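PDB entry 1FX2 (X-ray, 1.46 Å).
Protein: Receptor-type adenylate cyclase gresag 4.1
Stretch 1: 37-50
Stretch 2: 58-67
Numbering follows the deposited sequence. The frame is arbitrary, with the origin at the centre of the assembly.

Stretch 1 (37-50) AVAAHHRMVRSLIG
Stretch 2 (58-67) KTVGDSFMIA

Helix 37-50 packs on a β-hairpin whose strands, 58-60 and 63-67, are joined by a type II' turn from Val60 to Ser63, with Gly61 at phi/psi 64/-130°. The helix and strand 63-67 run nearly parallel (6°), their axes 10.7 Å apart at closest approach; Val38 lies level with Asp62, Val45 with Phe64 and Ile49 with Ile66 (CA-CA 7.0, 8.6 and 7.8 Å).

Phe64 (chi1 -87°, chi2 81°) covers the most surface and points toward the helix. Val45 (t) sets CG1 over its ring face, 3.6 Å from the centroid and 5° off the normal. The ring edge meets the face of His42, with Phe64 CE1 3.7 Å from His42 ND1 and planes at 61°. The guanidinium of Arg46 (m, t, t) turns a face to Phe64 CZ.

Ile49 (m, t) extends this apolar patch, its CD1 lying 3.8 Å from Ile66 CG1 and 4.1 Å from Phe64 CE2.

Toward the turn the contact becomes polar. His41 (chi1 157°, chi2 -82°) and His42 (chi1 -83°, chi2 46°) share an ND1-ND1 hydrogen bond of 2.9 Å, leaving each NE2 free to meet a water: one bridges His41 NE2 (2.7 Å) to Asp62 O (2.8 Å), the other His42 NE2 (3.0 Å) to Gly61 O (2.7 Å).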

ATOM      1  N   ALA A  37      21.564 -14.140  24.130  1.00  8.95           N
ATOM      2  CA  ALA A  37      20.253 -13.832  23.534  1.00  7.43           C
ATOM      3  C   ALA A  37      20.362 -13.828  22.047  1.00  8.85           C
ATOM      4  O   ALA A  37      19.490 -14.346  21.370  1.00  8.83           O
ATOM      5  CB  ALA A  37      19.725 -12.486  24.016  1.00  9.71           C
ATOM      6  N   VAL A  38      21.461 -13.252  21.513  1.00  8.07           N
ATOM      7  CA  VAL A  38      21.566 -13.181  20.074  1.00  8.83           C
ATOM      8  C   VAL A  38      21.824 -14.580  19.516  1.00  8.16           C
ATOM      9  O   VAL A  38      21.331 -14.901  18.483  1.00 10.39           O
ATOM     10  CB  VAL A  38      22.606 -12.136  19.564  1.00  7.99           C
ATOM     11  CG1 VAL A  38      22.596 -12.031  18.029  1.00 10.71           C
ATOM     12  CG2 VAL A  38      22.235 -10.710  20.157  1.00  9.30           C
ATOM     13  N   ALA A  39      22.638 -15.404  20.203  1.00  9.24           N
ATOM     14  CA  ALA A  39      22.812 -16.767  19.732  1.00  9.49           C
ATOM     15  C   ALA A  39      21.473 -17.509  19.676  1.00  9.58           C
ATOM     16  O   ALA A  39      21.231 -18.210  18.686  1.00 11.39           O
ATOM     17  CB  ALA A  39      23.802 -17.499  20.658  1.00 12.45           C
ATOM     18  N   ALA A  40      20.569 -17.255  20.642  1.00  9.76           N
ATOM     19  CA  ALA A  40      19.268 -17.942  20.588  1.00  7.34           C
ATOM     20  C   ALA A  40      18.459 -17.419  19.385  1.00  9.39           C
ATOM     21  O   ALA A  40      17.737 -18.179  18.736  1.00 10.50           O
ATOM     22  CB  ALA A  40      18.496 -17.780  21.906  1.00  9.51           C
ATOM     23  N   HIS A  41      18.552 -16.094  19.192  1.00  9.24           N
ATOM     24  CA  HIS A  41      17.898 -15.458  18.016  1.00  7.27           C
ATOM     25  C   HIS A  41      18.334 -16.162  16.753  1.00  8.76           C
ATOM     26  O   HIS A  41      17.508 -16.487  15.907  1.00 10.33           O
ATOM     27  CB  HIS A  41      18.274 -13.902  18.067  1.00  7.23           C
ATOM     28  CG  HIS A  41      18.202 -13.181  16.753  1.00  8.27           C
ATOM     29  ND1 HIS A  41      19.236 -13.239  15.828  1.00 10.47           N
ATOM     30  CD2 HIS A  41      17.342 -12.238  16.291  1.00  8.59           C
ATOM     31  CE1 HIS A  41      19.018 -12.334  14.866  1.00 10.34           C
ATOM     32  NE2 HIS A  41      17.854 -11.729  15.117  1.00  9.73           N
ATOM     33  N   HIS A  42      19.642 -16.330  16.573  1.00  8.29           N
ATOM     34  CA  HIS A  42      20.101 -16.998  15.337  1.00  7.71           C
ATOM     35  C   HIS A  42      19.609 -18.437  15.225  1.00  7.98           C
ATOM     36  O   HIS A  42      19.277 -18.912  14.151  1.00 10.72           O
ATOM     37  CB  HIS A  42      21.625 -16.973  15.287  1.00  9.25           C
ATOM     38  CG  HIS A  42      22.224 -15.710  14.755  1.00 11.07           C
ATOM     39  ND1 HIS A  42      21.809 -14.460  15.142  1.00 15.57           N
ATOM     40  CD2 HIS A  42      23.234 -15.504  13.876  1.00 15.88           C
ATOM     41  CE1 HIS A  42      22.537 -13.533  14.545  1.00 13.82           C
ATOM     42  NE2 HIS A  42      23.400 -14.142  13.751  1.00 13.95           N
ATOM     43  N   ARG A  43      19.611 -19.170  16.347  1.00  9.73           N
ATOM     44  CA  ARG A  43      19.125 -20.531  16.253  1.00  9.57           C
ATOM     45  C   ARG A  43      17.655 -20.581  15.833  1.00  8.54           C
ATOM     46  O   ARG A  43      17.249 -21.396  15.011  1.00 10.36           O
ATOM     47  CB  ARG A  43      19.314 -21.211  17.614  1.00  9.36           C
ATOM     48  CG  ARG A  43      20.719 -21.508  17.934  1.00 13.05           C
ATOM     49  CD  ARG A  43      20.699 -22.469  19.135  1.00 30.18           C
ATOM     50  NE  ARG A  43      20.099 -21.872  20.346  1.00 26.72           N
ATOM     51  CZ  ARG A  43      20.805 -21.159  21.231  1.00 24.99           C
ATOM     52  NH1 ARG A  43      22.115 -20.945  21.024  1.00 30.70           N
ATOM     53  NH2 ARG A  43      20.247 -20.812  22.379  1.00 27.72           N
ATOM     54  N   MET A  44      16.815 -19.676  16.404  1.00  9.81           N
ATOM     55  CA  MET A  44      15.386 -19.659  16.031  1.00  9.39           C
ATOM     56  C   MET A  44      15.210 -19.235  14.565  1.00  9.09           C
ATOM     57  O   MET A  44      14.425 -19.862  13.854  1.00 10.91           O
ATOM     58  CB  MET A  44      14.598 -18.767  16.955  1.00 10.88           C
ATOM     59  CG  MET A  44      14.487 -19.370  18.372  1.00 13.49           C
ATOM     60  SD  MET A  44      13.320 -18.449  19.415  1.00 13.86           S
ATOM     61  CE  MET A  44      14.402 -16.982  19.795  1.00 11.52           C
ATOM     62  N   VAL A  45      15.916 -18.180  14.144  1.00  9.47           N
ATOM     63  CA  VAL A  45      15.761 -17.746  12.724  1.00  8.90           C
ATOM     64  C   VAL A  45      16.202 -18.897  11.796  1.00  9.71           C
ATOM     65  O   VAL A  45      15.516 -19.182  10.833  1.00 11.70           O
ATOM     66  CB  VAL A  45      16.551 -16.406  12.469  1.00  7.26           C
ATOM     67  CG1 VAL A  45      16.496 -16.097  10.992  1.00 10.19           C
ATOM     68  CG2 VAL A  45      15.927 -15.246  13.326  1.00  9.12           C
ATOM     69  N   ARG A  46      17.331 -19.553  12.107  1.00 10.68           N
ATOM     70  CA  ARG A  46      17.821 -20.596  11.223  1.00 11.21           C
ATOM     71  C   ARG A  46      16.931 -21.781  11.227  1.00 11.72           C
ATOM     72  O   ARG A  46      16.754 -22.398  10.131  1.00 13.43           O
ATOM     73  CB  ARG A  46      19.254 -20.907  11.539  1.00  9.97           C
ATOM     74  CG  ARG A  46      20.169 -19.807  11.128  1.00 11.32           C
ATOM     75  CD  ARG A  46      21.626 -20.000  11.535  1.00 11.48           C
ATOM     76  NE  ARG A  46      22.436 -19.020  10.913  1.00 14.66           N
ATOM     77  CZ  ARG A  46      23.534 -18.520  11.416  1.00 14.81           C
ATOM     78  NH1 ARG A  46      23.966 -18.873  12.666  1.00 14.52           N
ATOM     79  NH2 ARG A  46      24.297 -17.862  10.613  1.00 14.96           N
ATOM     80  N   SER A  47      16.285 -22.103  12.348  1.00 11.36           N
ATOM     81  CA  SER A  47      15.325 -23.186  12.364  1.00 10.59           C
ATOM     82  C   SER A  47      14.179 -22.889  11.400  1.00 14.46           C
ATOM     83  O   SER A  47      13.668 -23.809  10.678  1.00 16.32           O
ATOM     84  CB  SER A  47      14.770 -23.351  13.762  1.00 16.35           C
ATOM     85  OG  SER A  47      13.809 -24.337  13.783  1.00 23.72           O
ATOM     86  N   LEU A  48      13.713 -21.632  11.405  1.00 13.00           N
ATOM     87  CA  LEU A  48      12.650 -21.239  10.499  1.00 12.66           C
ATOM     88  C   LEU A  48      13.087 -21.230   9.038  1.00 10.90           C
ATOM     89  O   LEU A  48      12.230 -21.533   8.149  1.00 11.45           O
ATOM     90  CB  LEU A  48      12.122 -19.831  10.932  1.00 11.61           C
ATOM     91  CG  LEU A  48      11.487 -19.905  12.313  1.00 11.46           C
ATOM     92  CD1 LEU A  48      11.053 -18.482  12.694  1.00 12.07           C
ATOM     93  CD2 LEU A  48      10.273 -20.875  12.366  1.00 16.04           C
ATOM     94  N   ILE A  49      14.314 -20.774   8.759  1.00 11.00           N
ATOM     95  CA  ILE A  49      14.814 -20.769   7.376  1.00 11.45           C
ATOM     96  C   ILE A  49      14.731 -22.212   6.840  1.00 13.80           C
ATOM     97  O   ILE A  49      14.204 -22.442   5.766  1.00 13.92           O
ATOM     98  CB  ILE A  49      16.250 -20.237   7.315  1.00  8.40           C
ATOM     99  CG1 ILE A  49      16.247 -18.712   7.559  1.00 10.08           C
ATOM    100  CG2 ILE A  49      16.925 -20.468   5.891  1.00 11.85           C
ATOM    101  CD1 ILE A  49      17.629 -18.177   7.733  1.00 11.30           C
ATOM    102  N   GLY A  50      15.085 -23.170   7.667  1.00 14.32           N
ATOM    103  CA  GLY A  50      14.985 -24.563   7.189  1.00 15.18           C
ATOM    104  C   GLY A  50      13.558 -25.056   7.087  1.00 16.65           C
ATOM    105  O   GLY A  50      13.188 -25.658   6.061  1.00 16.80           O
ATOM    106  N   LYS A  58      23.136 -14.139   3.836  1.00 11.65           N
ATOM    107  CA  LYS A  58      24.229 -13.773   4.717  1.00 16.65           C
ATOM    108  C   LYS A  58      23.721 -13.179   6.012  1.00 18.25           C
ATOM    109  O   LYS A  58      22.557 -12.824   6.123  1.00 17.86           O
ATOM    110  CB  LYS A  58      25.106 -12.757   4.056  1.00 16.28           C
ATOM    111  CG  LYS A  58      24.470 -11.479   3.575  1.00 21.33           C
ATOM    112  CD  LYS A  58      24.866 -11.253   2.139  1.00 47.24           C
ATOM    113  CE  LYS A  58      25.318  -9.838   1.853  1.00 47.35           C
ATOM    114  NZ  LYS A  58      26.079  -9.808   0.560  1.00 37.14           N
ATOM    115  N   THR A  59      24.589 -13.164   7.005  1.00 14.08           N
ATOM    116  CA  THR A  59      24.244 -12.526   8.238  1.00 10.57           C
ATOM    117  C   THR A  59      25.386 -11.641   8.550  1.00 12.86           C
ATOM    118  O   THR A  59      26.537 -12.067   8.425  1.00 18.07           O
ATOM    119  CB  THR A  59      23.989 -13.452   9.395  1.00 17.30           C
ATOM    120  OG1 THR A  59      22.965 -14.385   9.065  1.00 35.83           O
ATOM    121  CG2 THR A  59      23.515 -12.699  10.506  1.00 24.23           C
ATOM    122  N   VAL A  60      25.104 -10.432   9.055  1.00 13.40           N
ATOM    123  CA  VAL A  60      26.130  -9.461   9.479  1.00 14.64           C
ATOM    124  C   VAL A  60      25.667  -9.049  10.877  1.00 11.20           C
ATOM    125  O   VAL A  60      24.627  -8.372  10.968  1.00 12.10           O
ATOM    126  CB  VAL A  60      26.082  -8.244   8.540  1.00 20.75           C
ATOM    127  CG1 VAL A  60      27.064  -7.190   8.941  1.00 24.58           C
ATOM    128  CG2 VAL A  60      26.426  -8.693   7.074  1.00 27.38           C
ATOM    129  N   GLY A  61      26.392  -9.386  11.971  1.00 11.94           N
ATOM    130  CA  GLY A  61      25.885  -9.020  13.299  1.00 12.14           C
ATOM    131  C   GLY A  61      24.603  -9.761  13.525  1.00 11.97           C
ATOM    132  O   GLY A  61      24.547 -10.995  13.425  1.00 12.62           O
ATOM    133  N   ASP A  62      23.567  -9.030  13.929  1.00  8.76           N
ATOM    134  CA  ASP A  62      22.315  -9.727  14.075  1.00 11.55           C
ATOM    135  C   ASP A  62      21.431  -9.499  12.844  1.00  8.10           C
ATOM    136  O   ASP A  62      20.269  -9.928  12.882  1.00 14.62           O
ATOM    137  CB  ASP A  62      21.540  -9.254  15.351  1.00  8.11           C
ATOM    138  CG  ASP A  62      21.348  -7.699  15.417  1.00 10.23           C
ATOM    139  OD1 ASP A  62      22.108  -6.978  16.085  1.00 10.81           O
ATOM    140  OD2 ASP A  62      20.471  -7.157  14.661  1.00 12.80           O
ATOM    141  N   SER A  63      21.931  -8.913  11.798  1.00  9.65           N
ATOM    142  CA  SER A  63      21.107  -8.663  10.614  1.00  9.48           C
ATOM    143  C   SER A  63      21.101  -9.891   9.712  1.00 13.26           C
ATOM    144  O   SER A  63      22.175 -10.289   9.202  1.00 14.99           O
ATOM    145  CB  SER A  63      21.677  -7.510   9.840  1.00 15.77           C
ATOM    146  OG  SER A  63      22.005  -6.307  10.623  1.00 16.06           O
ATOM    147  N   PHE A  64      19.928 -10.420   9.399  1.00 10.40           N
ATOM    148  CA  PHE A  64      19.801 -11.548   8.432  1.00 10.18           C
ATOM    149  C   PHE A  64      19.332 -11.008   7.075  1.00 10.01           C
ATOM    150  O   PHE A  64      18.523 -10.051   7.001  1.00  8.42           O
ATOM    151  CB  PHE A  64      18.766 -12.625   8.874  1.00  8.88           C
ATOM    152  CG  PHE A  64      19.322 -13.675   9.750  1.00 10.34           C
ATOM    153  CD1 PHE A  64      19.485 -13.431  11.093  1.00 11.83           C
ATOM    154  CD2 PHE A  64      19.664 -14.925   9.251  1.00 11.38           C
ATOM    155  CE1 PHE A  64      19.984 -14.429  11.899  1.00 13.63           C
ATOM    156  CE2 PHE A  64      20.149 -15.906  10.021  1.00 11.23           C
ATOM    157  CZ  PHE A  64      20.325 -15.692  11.403  1.00 12.98           C
ATOM    158  N   MET A  65      19.858 -11.649   6.020  1.00  9.03           N
ATOM    159  CA  MET A  65      19.332 -11.448   4.624  1.00  8.95           C
ATOM    160  C   MET A  65      18.956 -12.856   4.209  1.00  7.29           C
ATOM    161  O   MET A  65      19.807 -13.759   4.121  1.00  9.19           O
ATOM    162  CB  MET A  65      20.384 -10.807   3.702  1.00  9.39           C
ATOM    163  CG  MET A  65      19.791 -10.669   2.274  1.00 10.44           C
ATOM    164  SD  MET A  65      21.182 -10.068   1.247  1.00 11.99           S
ATOM    165  CE  MET A  65      20.449 -10.118  -0.421  1.00 13.12           C
ATOM    166  N   ILE A  66      17.680 -13.039   3.893  1.00  7.68           N
ATOM    167  CA  ILE A  66      17.124 -14.395   3.567  1.00  8.24           C
ATOM    168  C   ILE A  66      16.390 -14.315   2.206  1.00  9.52           C
ATOM    169  O   ILE A  66      15.715 -13.312   1.941  1.00  9.07           O
ATOM    170  CB  ILE A  66      16.087 -14.812   4.656  1.00  9.23           C
ATOM    171  CG1 ILE A  66      16.792 -14.938   6.034  1.00 11.99           C
ATOM    172  CG2 ILE A  66      15.439 -16.201   4.287  1.00 10.45           C
ATOM    173  CD1 ILE A  66      15.832 -14.915   7.190  1.00 12.81           C
ATOM    174  N   ALA A  67      16.608 -15.330   1.342  1.00  7.80           N
ATOM    175  CA  ALA A  67      15.915 -15.336   0.035  1.00  8.62           C
ATOM    176  C   ALA A  67      14.948 -16.506  -0.018  1.00  9.55           C
ATOM    177  O   ALA A  67      15.146 -17.531   0.610  1.00 11.59           O
ATOM    178  CB  ALA A  67      16.952 -15.462  -1.127  1.00  9.91           C
TER
HETATM  179  O   HOH W   1      17.521  -9.891  13.113  1.00 11.15           O
HETATM  180  O   HOH W   2      26.084 -13.129  12.767  1.00 16.06           O